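Local coordinates for protein delta-1-pyrroline-5-carboxylate dehydrogenase, mitochondrial (Mus musculus, PDB 4E3X) that catalyses the NAD+-dependent oxidation of L-glutamate gamma-semialdehyde to L-glutamate, the second step of mitochondrial proline degradation, at residues N319-H324 against T479-A484; A340-G345 against G385-A390; K347-S352 against K509-V514. All coordinates share one frame; numbering follows the deposited sequence. Where two conformers were deposited one is given.

In the fold
Along the chain the segments run 319-324, 340-345, 347-352, 385-390, 479-484 and 509-514, so interaction 2 is nested within the loop closed by interaction 1, while interaction 3 crosses both. Strand 319-323, helix 329-341 and strand 351-357 follow one another and carry one segment of each contact, placing the catalytic loop of interaction 3 between the sheet pair of interaction 1 and the helix end of interaction 2. The centre of interaction 3 is about 11 Å from that of interaction 1 and about 13 Å from that of interaction 2, and it touches both; the centres of interactions 1 and 2 are about 21 Å apart. Interaction 3 holds the bound proline and the nucleophile; the others reach the second subunit.

Interaction 1 (N319-H324 against T479-A484); sequences NFHFVH and TGAVFA
F320 and F322 of strand 319-323 pair with G480 and V482 of strand 479-483 in a parallel bridge pattern, the short axes 4.7 Å apart and 7° from parallel. The backbone bonds run from A481 N to F320 O, from F322 N to A481 O (2.8 Å), from F483 N to F322 O and from H324 N to F483 O. At the start of the pair a side chain takes over: N319 OD1 accepts T479 N at 2.9 Å, the donor lying well above the carbonyl plane of the amide, while N319 ND2 turns to the carbonyls of C348 and A350.

On one face F320 lies over G480. Its CG sits between the backbone N and the carbonyl carbon (chi1 63°), which folds the ring back over the neighbouring strand, and the G480 CA stands 3.6 Å from the ring centroid in a CH-pi contact. The glycine lets the ring lie this close to the strand. This strand pair belongs to the mixed sheet of the catalytic domain, where 319-323 also pairs with 351-357, the two being joined through helix 329-341 as a beta-alpha-beta crossover.

The other face carries H321, A481 and F483. A481 CB packs 3.6 Å from H321 CD2, and F483 CE1 stands over one face of the imidazole, 3.8 Å from H321 ND1, the two rings meeting obliquely. Both imidazole nitrogens are engaged, ND1 with T336 OG1 and NE2 with S510 N. T479 OG1, 3.0 Å from N319 CG, bonds to S349 O, and F483 also packs against L554 of the second subunit.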
loop_
_atom_site.group_PDB
_atom_site.type_symbol
_atom_site.label_atom_id
_atom_site.label_comp_id
_atom_site.label_asym_id
_atom_site.label_seq_id
_atom_site.Cartn_x
_atom_site.Cartn_y
_atom_site.Cartn_z
ATOM N N ASN B 319 -0.169 -1.411 -25.006
ATOM C CA ASN B 319 -1.469 -0.762 -24.940
ATOM C C ASN B 319 -2.254 -0.801 -26.235
ATOM O O ASN B 319 -1.673 -0.791 -27.320
ATOM C CB ASN B 319 -1.282 0.669 -24.466
ATOM C CG ASN B 319 -0.341 0.743 -23.287
ATOM O OD1 ASN B 319 -0.642 0.222 -22.209
ATOM N ND2 ASN B 319 0.824 1.347 -23.489
ATOM N N PHE B 320 -3.578 -0.813 -26.111
ATOM C CA PHE B 320 -4.461 -1.001 -27.262
ATOM C C PHE B 320 -5.333 0.203 -27.595
ATOM O O PHE B 320 -5.697 0.983 -26.717
ATOM C CB PHE B 320 -5.376 -2.219 -27.041
ATOM C CG PHE B 320 -6.309 -2.077 -25.861
ATOM C CD1 PHE B 320 -7.556 -1.478 -26.004
ATOM C CD2 PHE B 320 -5.939 -2.546 -24.608
ATOM C CE1 PHE B 320 -8.420 -1.348 -24.916
ATOM C CE2 PHE B 320 -6.795 -2.421 -23.521
ATOM C CZ PHE B 320 -8.034 -1.819 -23.675
ATOM N N HIS B 321 -5.652 0.333 -28.883
ATOM C CA HIS B 321 -6.812 1.100 -29.331
ATOM C C HIS B 321 -7.753 0.096 -29.991
ATOM O O HIS B 321 -7.384 -0.538 -30.983
ATOM C CB HIS B 321 -6.435 2.193 -30.347
ATOM C CG HIS B 321 -5.855 3.438 -29.737
ATOM N ND1 HIS B 321 -5.598 4.574 -30.475
ATOM C CD2 HIS B 321 -5.459 3.722 -28.470
ATOM C CE1 HIS B 321 -5.086 5.507 -29.692
ATOM N NE2 HIS B 321 -4.995 5.018 -28.466
ATOM N N PHE B 322 -8.951 -0.056 -29.436
ATOM C CA PHE B 322 -9.955 -0.951 -29.998
ATOM C C PHE B 322 -11.019 -0.117 -30.698
ATOM O O PHE B 322 -11.628 0.755 -30.093
ATOM C CB PHE B 322 -10.606 -1.830 -28.919
ATOM C CG PHE B 322 -11.696 -2.714 -29.461
ATOM C CD1 PHE B 322 -11.399 -3.966 -29.978
ATOM C CD2 PHE B 322 -13.013 -2.272 -29.498
ATOM C CE1 PHE B 322 -12.403 -4.778 -30.503
ATOM C CE2 PHE B 322 -14.013 -3.070 -30.023
ATOM C CZ PHE B 322 -13.706 -4.326 -30.520
ATOM N N VAL B 323 -11.252 -0.417 -31.970
ATOM C CA VAL B 323 -12.198 0.339 -32.771
ATOM C C VAL B 323 -13.438 -0.504 -33.042
ATOM O O VAL B 323 -13.333 -1.653 -33.474
ATOM C CB VAL B 323 -11.562 0.745 -34.115
ATOM C CG1 VAL B 323 -12.560 1.492 -34.976
ATOM C CG2 VAL B 323 -10.325 1.596 -33.883
ATOM N N HIS B 324 -14.604 0.061 -32.746
ATOM C CA HIS B 324 -15.880 -0.541 -33.102
ATOM C C HIS B 324 -16.373 0.113 -34.392
ATOM O O HIS B 324 -15.965 1.228 -34.731
ATOM C CB HIS B 324 -16.907 -0.346 -31.981
ATOM C CG HIS B 324 -18.246 -0.942 -32.281
ATOM N ND1 HIS B 324 -19.335 -0.178 -32.644
ATOM C CD2 HIS B 324 -18.674 -2.228 -32.276
ATOM C CE1 HIS B 324 -20.373 -0.968 -32.857
ATOM N NE2 HIS B 324 -20.000 -2.215 -32.638
ATOM N N THR B 479 -2.682 0.996 -20.320
ATOM C CA THR B 479 -3.663 1.875 -20.950
ATOM C C THR B 479 -4.384 1.235 -22.126
ATOM O O THR B 479 -3.937 0.246 -22.702
ATOM C CB THR B 479 -3.057 3.208 -21.439
ATOM O OG1 THR B 479 -2.277 2.965 -22.614
ATOM C CG2 THR B 479 -2.198 3.874 -20.364
ATOM N N GLY B 480 -5.514 1.827 -22.483
ATOM C CA GLY B 480 -6.264 1.343 -23.621
ATOM C C GLY B 480 -7.427 2.251 -23.936
ATOM O O GLY B 480 -7.923 2.967 -23.066
ATOM N N ALA B 481 -7.869 2.208 -25.185
ATOM C CA ALA B 481 -8.961 3.047 -25.632
ATOM C C ALA B 481 -9.954 2.225 -26.419
ATOM O O ALA B 481 -9.580 1.273 -27.111
ATOM C CB ALA B 481 -8.445 4.171 -26.504
ATOM N N VAL B 482 -11.217 2.617 -26.306
ATOM C CA VAL B 482 -12.268 2.126 -27.185
ATOM C C VAL B 482 -12.860 3.312 -27.942
ATOM O O VAL B 482 -13.218 4.338 -27.344
ATOM C CB VAL B 482 -13.378 1.401 -26.401
ATOM C CG1 VAL B 482 -14.594 1.100 -27.299
ATOM C CG2 VAL B 482 -12.832 0.115 -25.792
ATOM N N PHE B 483 -12.932 3.175 -29.262
ATOM C CA PHE B 483 -13.573 4.169 -30.107
ATOM C C PHE B 483 -14.901 3.602 -30.600
ATOM O O PHE B 483 -14.936 2.599 -31.317
ATOM C CB PHE B 483 -12.664 4.541 -31.284
ATOM C CG PHE B 483 -11.461 5.368 -30.889
ATOM C CD1 PHE B 483 -10.316 4.756 -30.407
ATOM C CD2 PHE B 483 -11.476 6.754 -31.005
ATOM C CE1 PHE B 483 -9.215 5.503 -30.045
ATOM C CE2 PHE B 483 -10.371 7.507 -30.642
ATOM C CZ PHE B 483 -9.241 6.876 -30.162
ATOM N N ALA B 484 -15.995 4.239 -30.193
ATOM C CA ALA B 484 -17.336 3.746 -30.504
ATOM C C ALA B 484 -18.363 4.823 -30.161
ATOM O O ALA B 484 -18.168 5.571 -29.204
ATOM C CB ALA B 484 -17.624 2.476 -29.712
#

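Interaction 2 (A340-G345 against G385-A390); sequences AFEYGG and GTFFSA
F388 carries the largest share of this contact, its ring set against the backbone that turns away from the end of helix 329-341. F341 O stands 3.2 Å above one face of the ring, offset toward the rim near CD1, so that the carbonyl oxygen lies against the aromatic surface. On the same side of the ring G344 CA approaches F388 CD2 obliquely, at 3.5 Å, and F341 CB comes to 4.0 Å from F388 CE1. The first torsion of F388, 73°, holds CG between its own backbone N and carbonyl carbon and brings the ring over this turn. Replacing F388 by a serine would probably open a gap beside F341 and G344 and leave F341 O and G344 without the ring they pack against.

The turn closes the helix of the crossover that leads to strand 351-357: Y343, G344 and G345 all have positive phi, and a weak bond from G344 N returns to F341 O. It begins the loop that leads to the catalytic nucleophile C348.

F387, with CG anti to its backbone N (chi1 -172°), packs on the end of the helix, against F341 and E342. F341 CB meets the edge of the ring, 4.1 Å from F387 CE2, while E342 CG lies 3.7 Å from F387 CZ. E342 sends its carboxylate to Y559 of the second subunit, and W557 of that subunit meets the F387 ring edge-to-face. One water joins the backbones, accepting from Y343 N at 2.9 Å and donating to F387 O at 2.7 Å. The F341 ring turns the other way, onto P431, I433 and L453.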
loop_
_atom_site.group_PDB
_atom_site.type_symbol
_atom_site.label_atom_id
_atom_site.label_comp_id
_atom_site.label_asym_id
_atom_site.label_seq_id
_atom_site.Cartn_x
_atom_site.Cartn_y
_atom_site.Cartn_z
ATOM N N ALA B 340 0.553 6.338 -30.973
ATOM C CA ALA B 340 1.587 5.403 -31.395
ATOM C C ALA B 340 2.945 6.051 -31.632
ATOM O O ALA B 340 3.980 5.417 -31.407
ATOM C CB ALA B 340 1.153 4.659 -32.645
ATOM N N PHE B 341 2.949 7.292 -32.108
ATOM C CA PHE B 341 4.180 7.866 -32.645
ATOM C C PHE B 341 4.740 9.100 -31.934
ATOM O O PHE B 341 5.905 9.429 -32.135
ATOM C CB PHE B 341 3.999 8.178 -34.139
ATOM C CG PHE B 341 3.652 6.977 -34.980
ATOM C CD1 PHE B 341 4.281 5.760 -34.767
ATOM C CD2 PHE B 341 2.698 7.067 -35.981
ATOM C CE1 PHE B 341 3.964 4.648 -35.536
ATOM C CE2 PHE B 341 2.379 5.962 -36.758
ATOM C CZ PHE B 341 3.017 4.755 -36.534
ATOM N N GLU B 342 3.945 9.784 -31.115
ATOM C CA GLU B 342 4.494 10.910 -30.358
ATOM C C GLU B 342 5.634 10.424 -29.472
ATOM O O GLU B 342 5.573 9.323 -28.915
ATOM C CB GLU B 342 3.417 11.616 -29.533
ATOM C CG GLU B 342 2.505 12.488 -30.382
ATOM C CD GLU B 342 1.428 13.186 -29.578
ATOM O OE1 GLU B 342 0.864 12.572 -28.649
ATOM O OE2 GLU B 342 1.153 14.366 -29.878
ATOM N N TYR B 343 6.677 11.245 -29.369
ATOM C CA TYR B 343 7.921 10.869 -28.695
ATOM C C TYR B 343 8.423 9.497 -29.176
ATOM O O TYR B 343 8.996 8.712 -28.416
ATOM C CB TYR B 343 7.810 10.970 -27.157
ATOM C CG TYR B 343 9.156 10.842 -26.465
ATOM C CD1 TYR B 343 10.270 11.531 -26.942
ATOM C CD2 TYR B 343 9.316 10.034 -25.344
ATOM C CE1 TYR B 343 11.509 11.409 -26.335
ATOM C CE2 TYR B 343 10.554 9.910 -24.729
ATOM C CZ TYR B 343 11.639 10.608 -25.226
ATOM O OH TYR B 343 12.876 10.484 -24.630
ATOM N N GLY B 344 8.203 9.217 -30.460
ATOM C CA GLY B 344 8.646 7.968 -31.050
ATOM C C GLY B 344 8.078 6.718 -30.399
ATOM O O GLY B 344 8.730 5.671 -30.410
ATOM N N GLY B 345 6.885 6.829 -29.816
ATOM C CA GLY B 345 6.258 5.703 -29.143
ATOM C C GLY B 345 6.947 5.291 -27.849
ATOM O O GLY B 345 6.669 4.216 -27.312
ATOM N N GLY B 385 8.728 22.062 -36.839
ATOM C CA GLY B 385 7.744 21.315 -37.611
ATOM C C GLY B 385 7.851 19.809 -37.404
ATOM O O GLY B 385 7.016 19.041 -37.881
ATOM N N THR B 386 8.885 19.388 -36.681
ATOM C CA THR B 386 9.124 17.976 -36.391
ATOM C C THR B 386 7.957 17.346 -35.624
ATOM O O THR B 386 7.518 17.884 -34.609
ATOM C CB THR B 386 10.424 17.824 -35.560
ATOM O OG1 THR B 386 11.543 18.263 -36.345
ATOM C CG2 THR B 386 10.633 16.389 -35.136
ATOM N N PHE B 387 7.445 16.210 -36.095
ATOM C CA PHE B 387 6.422 15.505 -35.325
ATOM C C PHE B 387 7.047 14.711 -34.187
ATOM O O PHE B 387 6.576 14.776 -33.053
ATOM C CB PHE B 387 5.542 14.598 -36.191
ATOM C CG PHE B 387 4.371 14.022 -35.440
ATOM C CD1 PHE B 387 3.438 14.858 -34.846
ATOM C CD2 PHE B 387 4.220 12.654 -35.297
ATOM C CE1 PHE B 387 2.364 14.338 -34.137
ATOM C CE2 PHE B 387 3.145 12.127 -34.594
ATOM C CZ PHE B 387 2.217 12.970 -34.014
ATOM N N PHE B 388 8.101 13.958 -34.489
ATOM C CA PHE B 388 8.901 13.307 -33.450
ATOM C C PHE B 388 10.325 13.115 -33.949
ATOM O O PHE B 388 10.587 13.240 -35.151
ATOM C CB PHE B 388 8.264 11.994 -32.952
ATOM C CG PHE B 388 8.354 10.826 -33.915
ATOM C CD1 PHE B 388 7.368 10.600 -34.865
ATOM C CD2 PHE B 388 9.395 9.914 -33.817
ATOM C CE1 PHE B 388 7.442 9.498 -35.720
ATOM C CE2 PHE B 388 9.473 8.818 -34.665
ATOM C CZ PHE B 388 8.494 8.609 -35.615
ATOM N N SER B 389 11.241 12.847 -33.027
ATOM C CA SER B 389 12.656 12.772 -33.363
ATOM C C SER B 389 13.228 11.384 -33.096
ATOM O O SER B 389 12.490 10.402 -32.964
ATOM C CB SER B 389 13.440 13.834 -32.584
ATOM O OG SER B 389 14.763 13.974 -33.085
ATOM N N ALA B 390 14.551 11.314 -33.037
ATOM C CA ALA B 390 15.264 10.076 -32.778
ATOM C C ALA B 390 14.823 9.416 -31.481
ATOM O O ALA B 390 14.399 10.089 -30.540
ATOM C CB ALA B 390 16.739 10.365 -32.716
HETATM O O HOH W 1 6.372 13.886 -30.527
#

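Interaction 3 (K347-S352 against K509-V514); sequences KCSACS and KSTGSV. With PRO (proline), chain K.
The OXT atom of the bound proline is gripped by both segments: S349 OG donates to it at 2.6 Å and G512 N at 2.9 Å, the latter bond almost straight (175°). The other carboxylate oxygen, O, receives S513 N and S513 OG, each at 3.0 Å, so the carboxylate sits in a nest of backbone amides and serine hydroxyls. S513 is a substrate-binding residue, and this mode of holding is consistent with recognition of the carboxylate of glutamate semialdehyde. S349 follows the nucleophile C348, within a type I turn from K347 to A350.

Away from the ligand, S510 OG donates to S349 O at 2.9 Å, nearly in line with the carbonyl bond, and also bonds to S339 OG. Beside it the methyl of T511 reaches across to segment 347-352: CG2, placed anti to the carbonyl carbon of T511, lies 3.3 Å from S349 OG and 3.7 Å from A350 CA. The extended chain of K347 crosses T511 at about a right angle; its ammonium lies beyond direct contact with the carboxylate, with a water between them. K347 NZ donates to Q157 and to two waters, one of them also bonded to T511 OG1. K509 NZ, of the same segment as T511, donates to T511 OG1 at 2.9 Å.

S349, T511, G512 and S513 line the proline pocket together with F212 and F520. Segment 347-352 leads into strand 351-357, next to strand 319-323, while 509-514 is the loop between strands 503-506 and 523-524, with K509 and T511 packed on helix 329-341.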
loop_
_atom_site.group_PDB
_atom_site.type_symbol
_atom_site.label_atom_id
_atom_site.label_comp_id
_atom_site.label_asym_id
_atom_site.label_seq_id
_atom_site.Cartn_x
_atom_site.Cartn_y
_atom_site.Cartn_z
ATOM N N LYS B 347 6.629 5.690 -24.757
ATOM C CA LYS B 347 5.808 5.959 -23.586
ATOM C C LYS B 347 5.224 4.657 -23.090
ATOM O O LYS B 347 4.815 3.811 -23.884
ATOM C CB LYS B 347 4.665 6.913 -23.924
ATOM C CG LYS B 347 5.083 8.270 -24.470
ATOM C CD LYS B 347 3.875 9.189 -24.578
ATOM C CE LYS B 347 4.270 10.566 -25.082
ATOM N NZ LYS B 347 3.112 11.496 -25.124
ATOM N N CYS B 348 5.160 4.499 -21.777
ATOM C CA CYS B 348 4.539 3.324 -21.179
ATOM C C CYS B 348 3.072 3.226 -21.552
ATOM O O CYS B 348 2.479 2.163 -21.436
ATOM C CB CYS B 348 4.654 3.372 -19.659
ATOM S SG CYS B 348 6.337 3.347 -19.068
ATOM N N SER B 349 2.500 4.350 -22.001
ATOM C CA SER B 349 1.085 4.459 -22.359
ATOM C C SER B 349 0.812 4.389 -23.865
ATOM O O SER B 349 -0.346 4.399 -24.271
ATOM C CB SER B 349 0.534 5.794 -21.859
ATOM O OG SER B 349 1.302 6.865 -22.390
ATOM N N ALA B 350 1.857 4.344 -24.690
ATOM C CA ALA B 350 1.691 4.423 -26.150
ATOM C C ALA B 350 0.886 3.268 -26.729
ATOM O O ALA B 350 1.067 2.119 -26.329
ATOM C CB ALA B 350 3.049 4.488 -26.828
ATOM N N CYS B 351 -0.001 3.570 -27.673
ATOM C CA CYS B 351 -0.717 2.526 -28.392
ATOM C C CYS B 351 0.231 1.779 -29.314
ATOM O O CYS B 351 0.869 2.385 -30.171
ATOM C CB CYS B 351 -1.840 3.133 -29.230
ATOM S SG CYS B 351 -2.631 1.963 -30.356
ATOM N N SER B 352 0.300 0.460 -29.161
ATOM C CA SER B 352 1.112 -0.352 -30.055
ATOM C C SER B 352 0.318 -1.478 -30.704
ATOM O O SER B 352 0.843 -2.199 -31.553
ATOM C CB SER B 352 2.325 -0.925 -29.325
ATOM O OG SER B 352 1.925 -1.694 -28.208
ATOM N N LYS B 509 -7.319 9.182 -27.133
ATOM C CA LYS B 509 -6.097 8.396 -27.261
ATOM C C LYS B 509 -5.589 7.872 -25.913
ATOM O O LYS B 509 -5.940 8.398 -24.846
ATOM C CB LYS B 509 -4.993 9.196 -27.956
ATOM C CG LYS B 509 -4.545 10.456 -27.225
ATOM C CD LYS B 509 -3.380 11.111 -27.974
ATOM C CE LYS B 509 -2.899 12.389 -27.309
ATOM N NZ LYS B 509 -2.481 12.164 -25.898
ATOM N N SER B 510 -4.742 6.847 -25.967
ATOM C CA SER B 510 -4.326 6.131 -24.761
ATOM C C SER B 510 -3.194 6.802 -23.998
ATOM O O SER B 510 -2.837 6.329 -22.923
ATOM C CB SER B 510 -3.939 4.689 -25.098
ATOM O OG SER B 510 -2.767 4.661 -25.897
ATOM N N THR B 511 -2.635 7.877 -24.551
ATOM C CA THR B 511 -1.551 8.611 -23.894
ATOM C C THR B 511 -2.053 9.932 -23.334
ATOM O O THR B 511 -3.173 10.349 -23.618
ATOM C CB THR B 511 -0.427 8.946 -24.879
ATOM O OG1 THR B 511 -0.960 9.725 -25.957
ATOM C CG2 THR B 511 0.209 7.685 -25.425
ATOM N N GLY B 512 -1.215 10.594 -22.544
ATOM C CA GLY B 512 -1.475 11.961 -22.130
ATOM C C GLY B 512 -2.320 12.133 -20.886
ATOM O O GLY B 512 -3.100 13.080 -20.796
ATOM N N SER B 513 -2.169 11.235 -19.921
ATOM C CA SER B 513 -2.851 11.423 -18.649
ATOM C C SER B 513 -2.427 12.747 -18.019
ATOM O O SER B 513 -1.280 13.186 -18.150
ATOM C CB SER B 513 -2.563 10.272 -17.688
ATOM O OG SER B 513 -1.191 10.247 -17.326
ATOM N N VAL B 514 -3.373 13.384 -17.348
ATOM C CA VAL B 514 -3.133 14.662 -16.709
ATOM C C VAL B 514 -3.330 14.527 -15.202
ATOM O O VAL B 514 -4.322 13.967 -14.733
ATOM C CB VAL B 514 -4.063 15.736 -17.297
ATOM C CG1 VAL B 514 -3.964 17.032 -16.503
ATOM C CG2 VAL B 514 -3.720 15.978 -18.764
HETATM N N PRO K . 1.686 9.564 -17.905
HETATM C CA PRO K . 2.113 9.448 -19.301
HETATM C C PRO K . 0.942 9.246 -20.257
HETATM O O PRO K . -0.199 8.999 -19.851
HETATM C CB PRO K . 3.003 8.207 -19.276
HETATM C CG PRO K . 3.642 8.269 -17.933
HETATM C CD PRO K . 2.597 8.847 -16.996
HETATM O OXT PRO K . 1.120 9.336 -21.473
HETATM O O HOH W 2 1.317 10.452 -27.151
HETATM O O HOH W 3 2.048 11.306 -22.432
#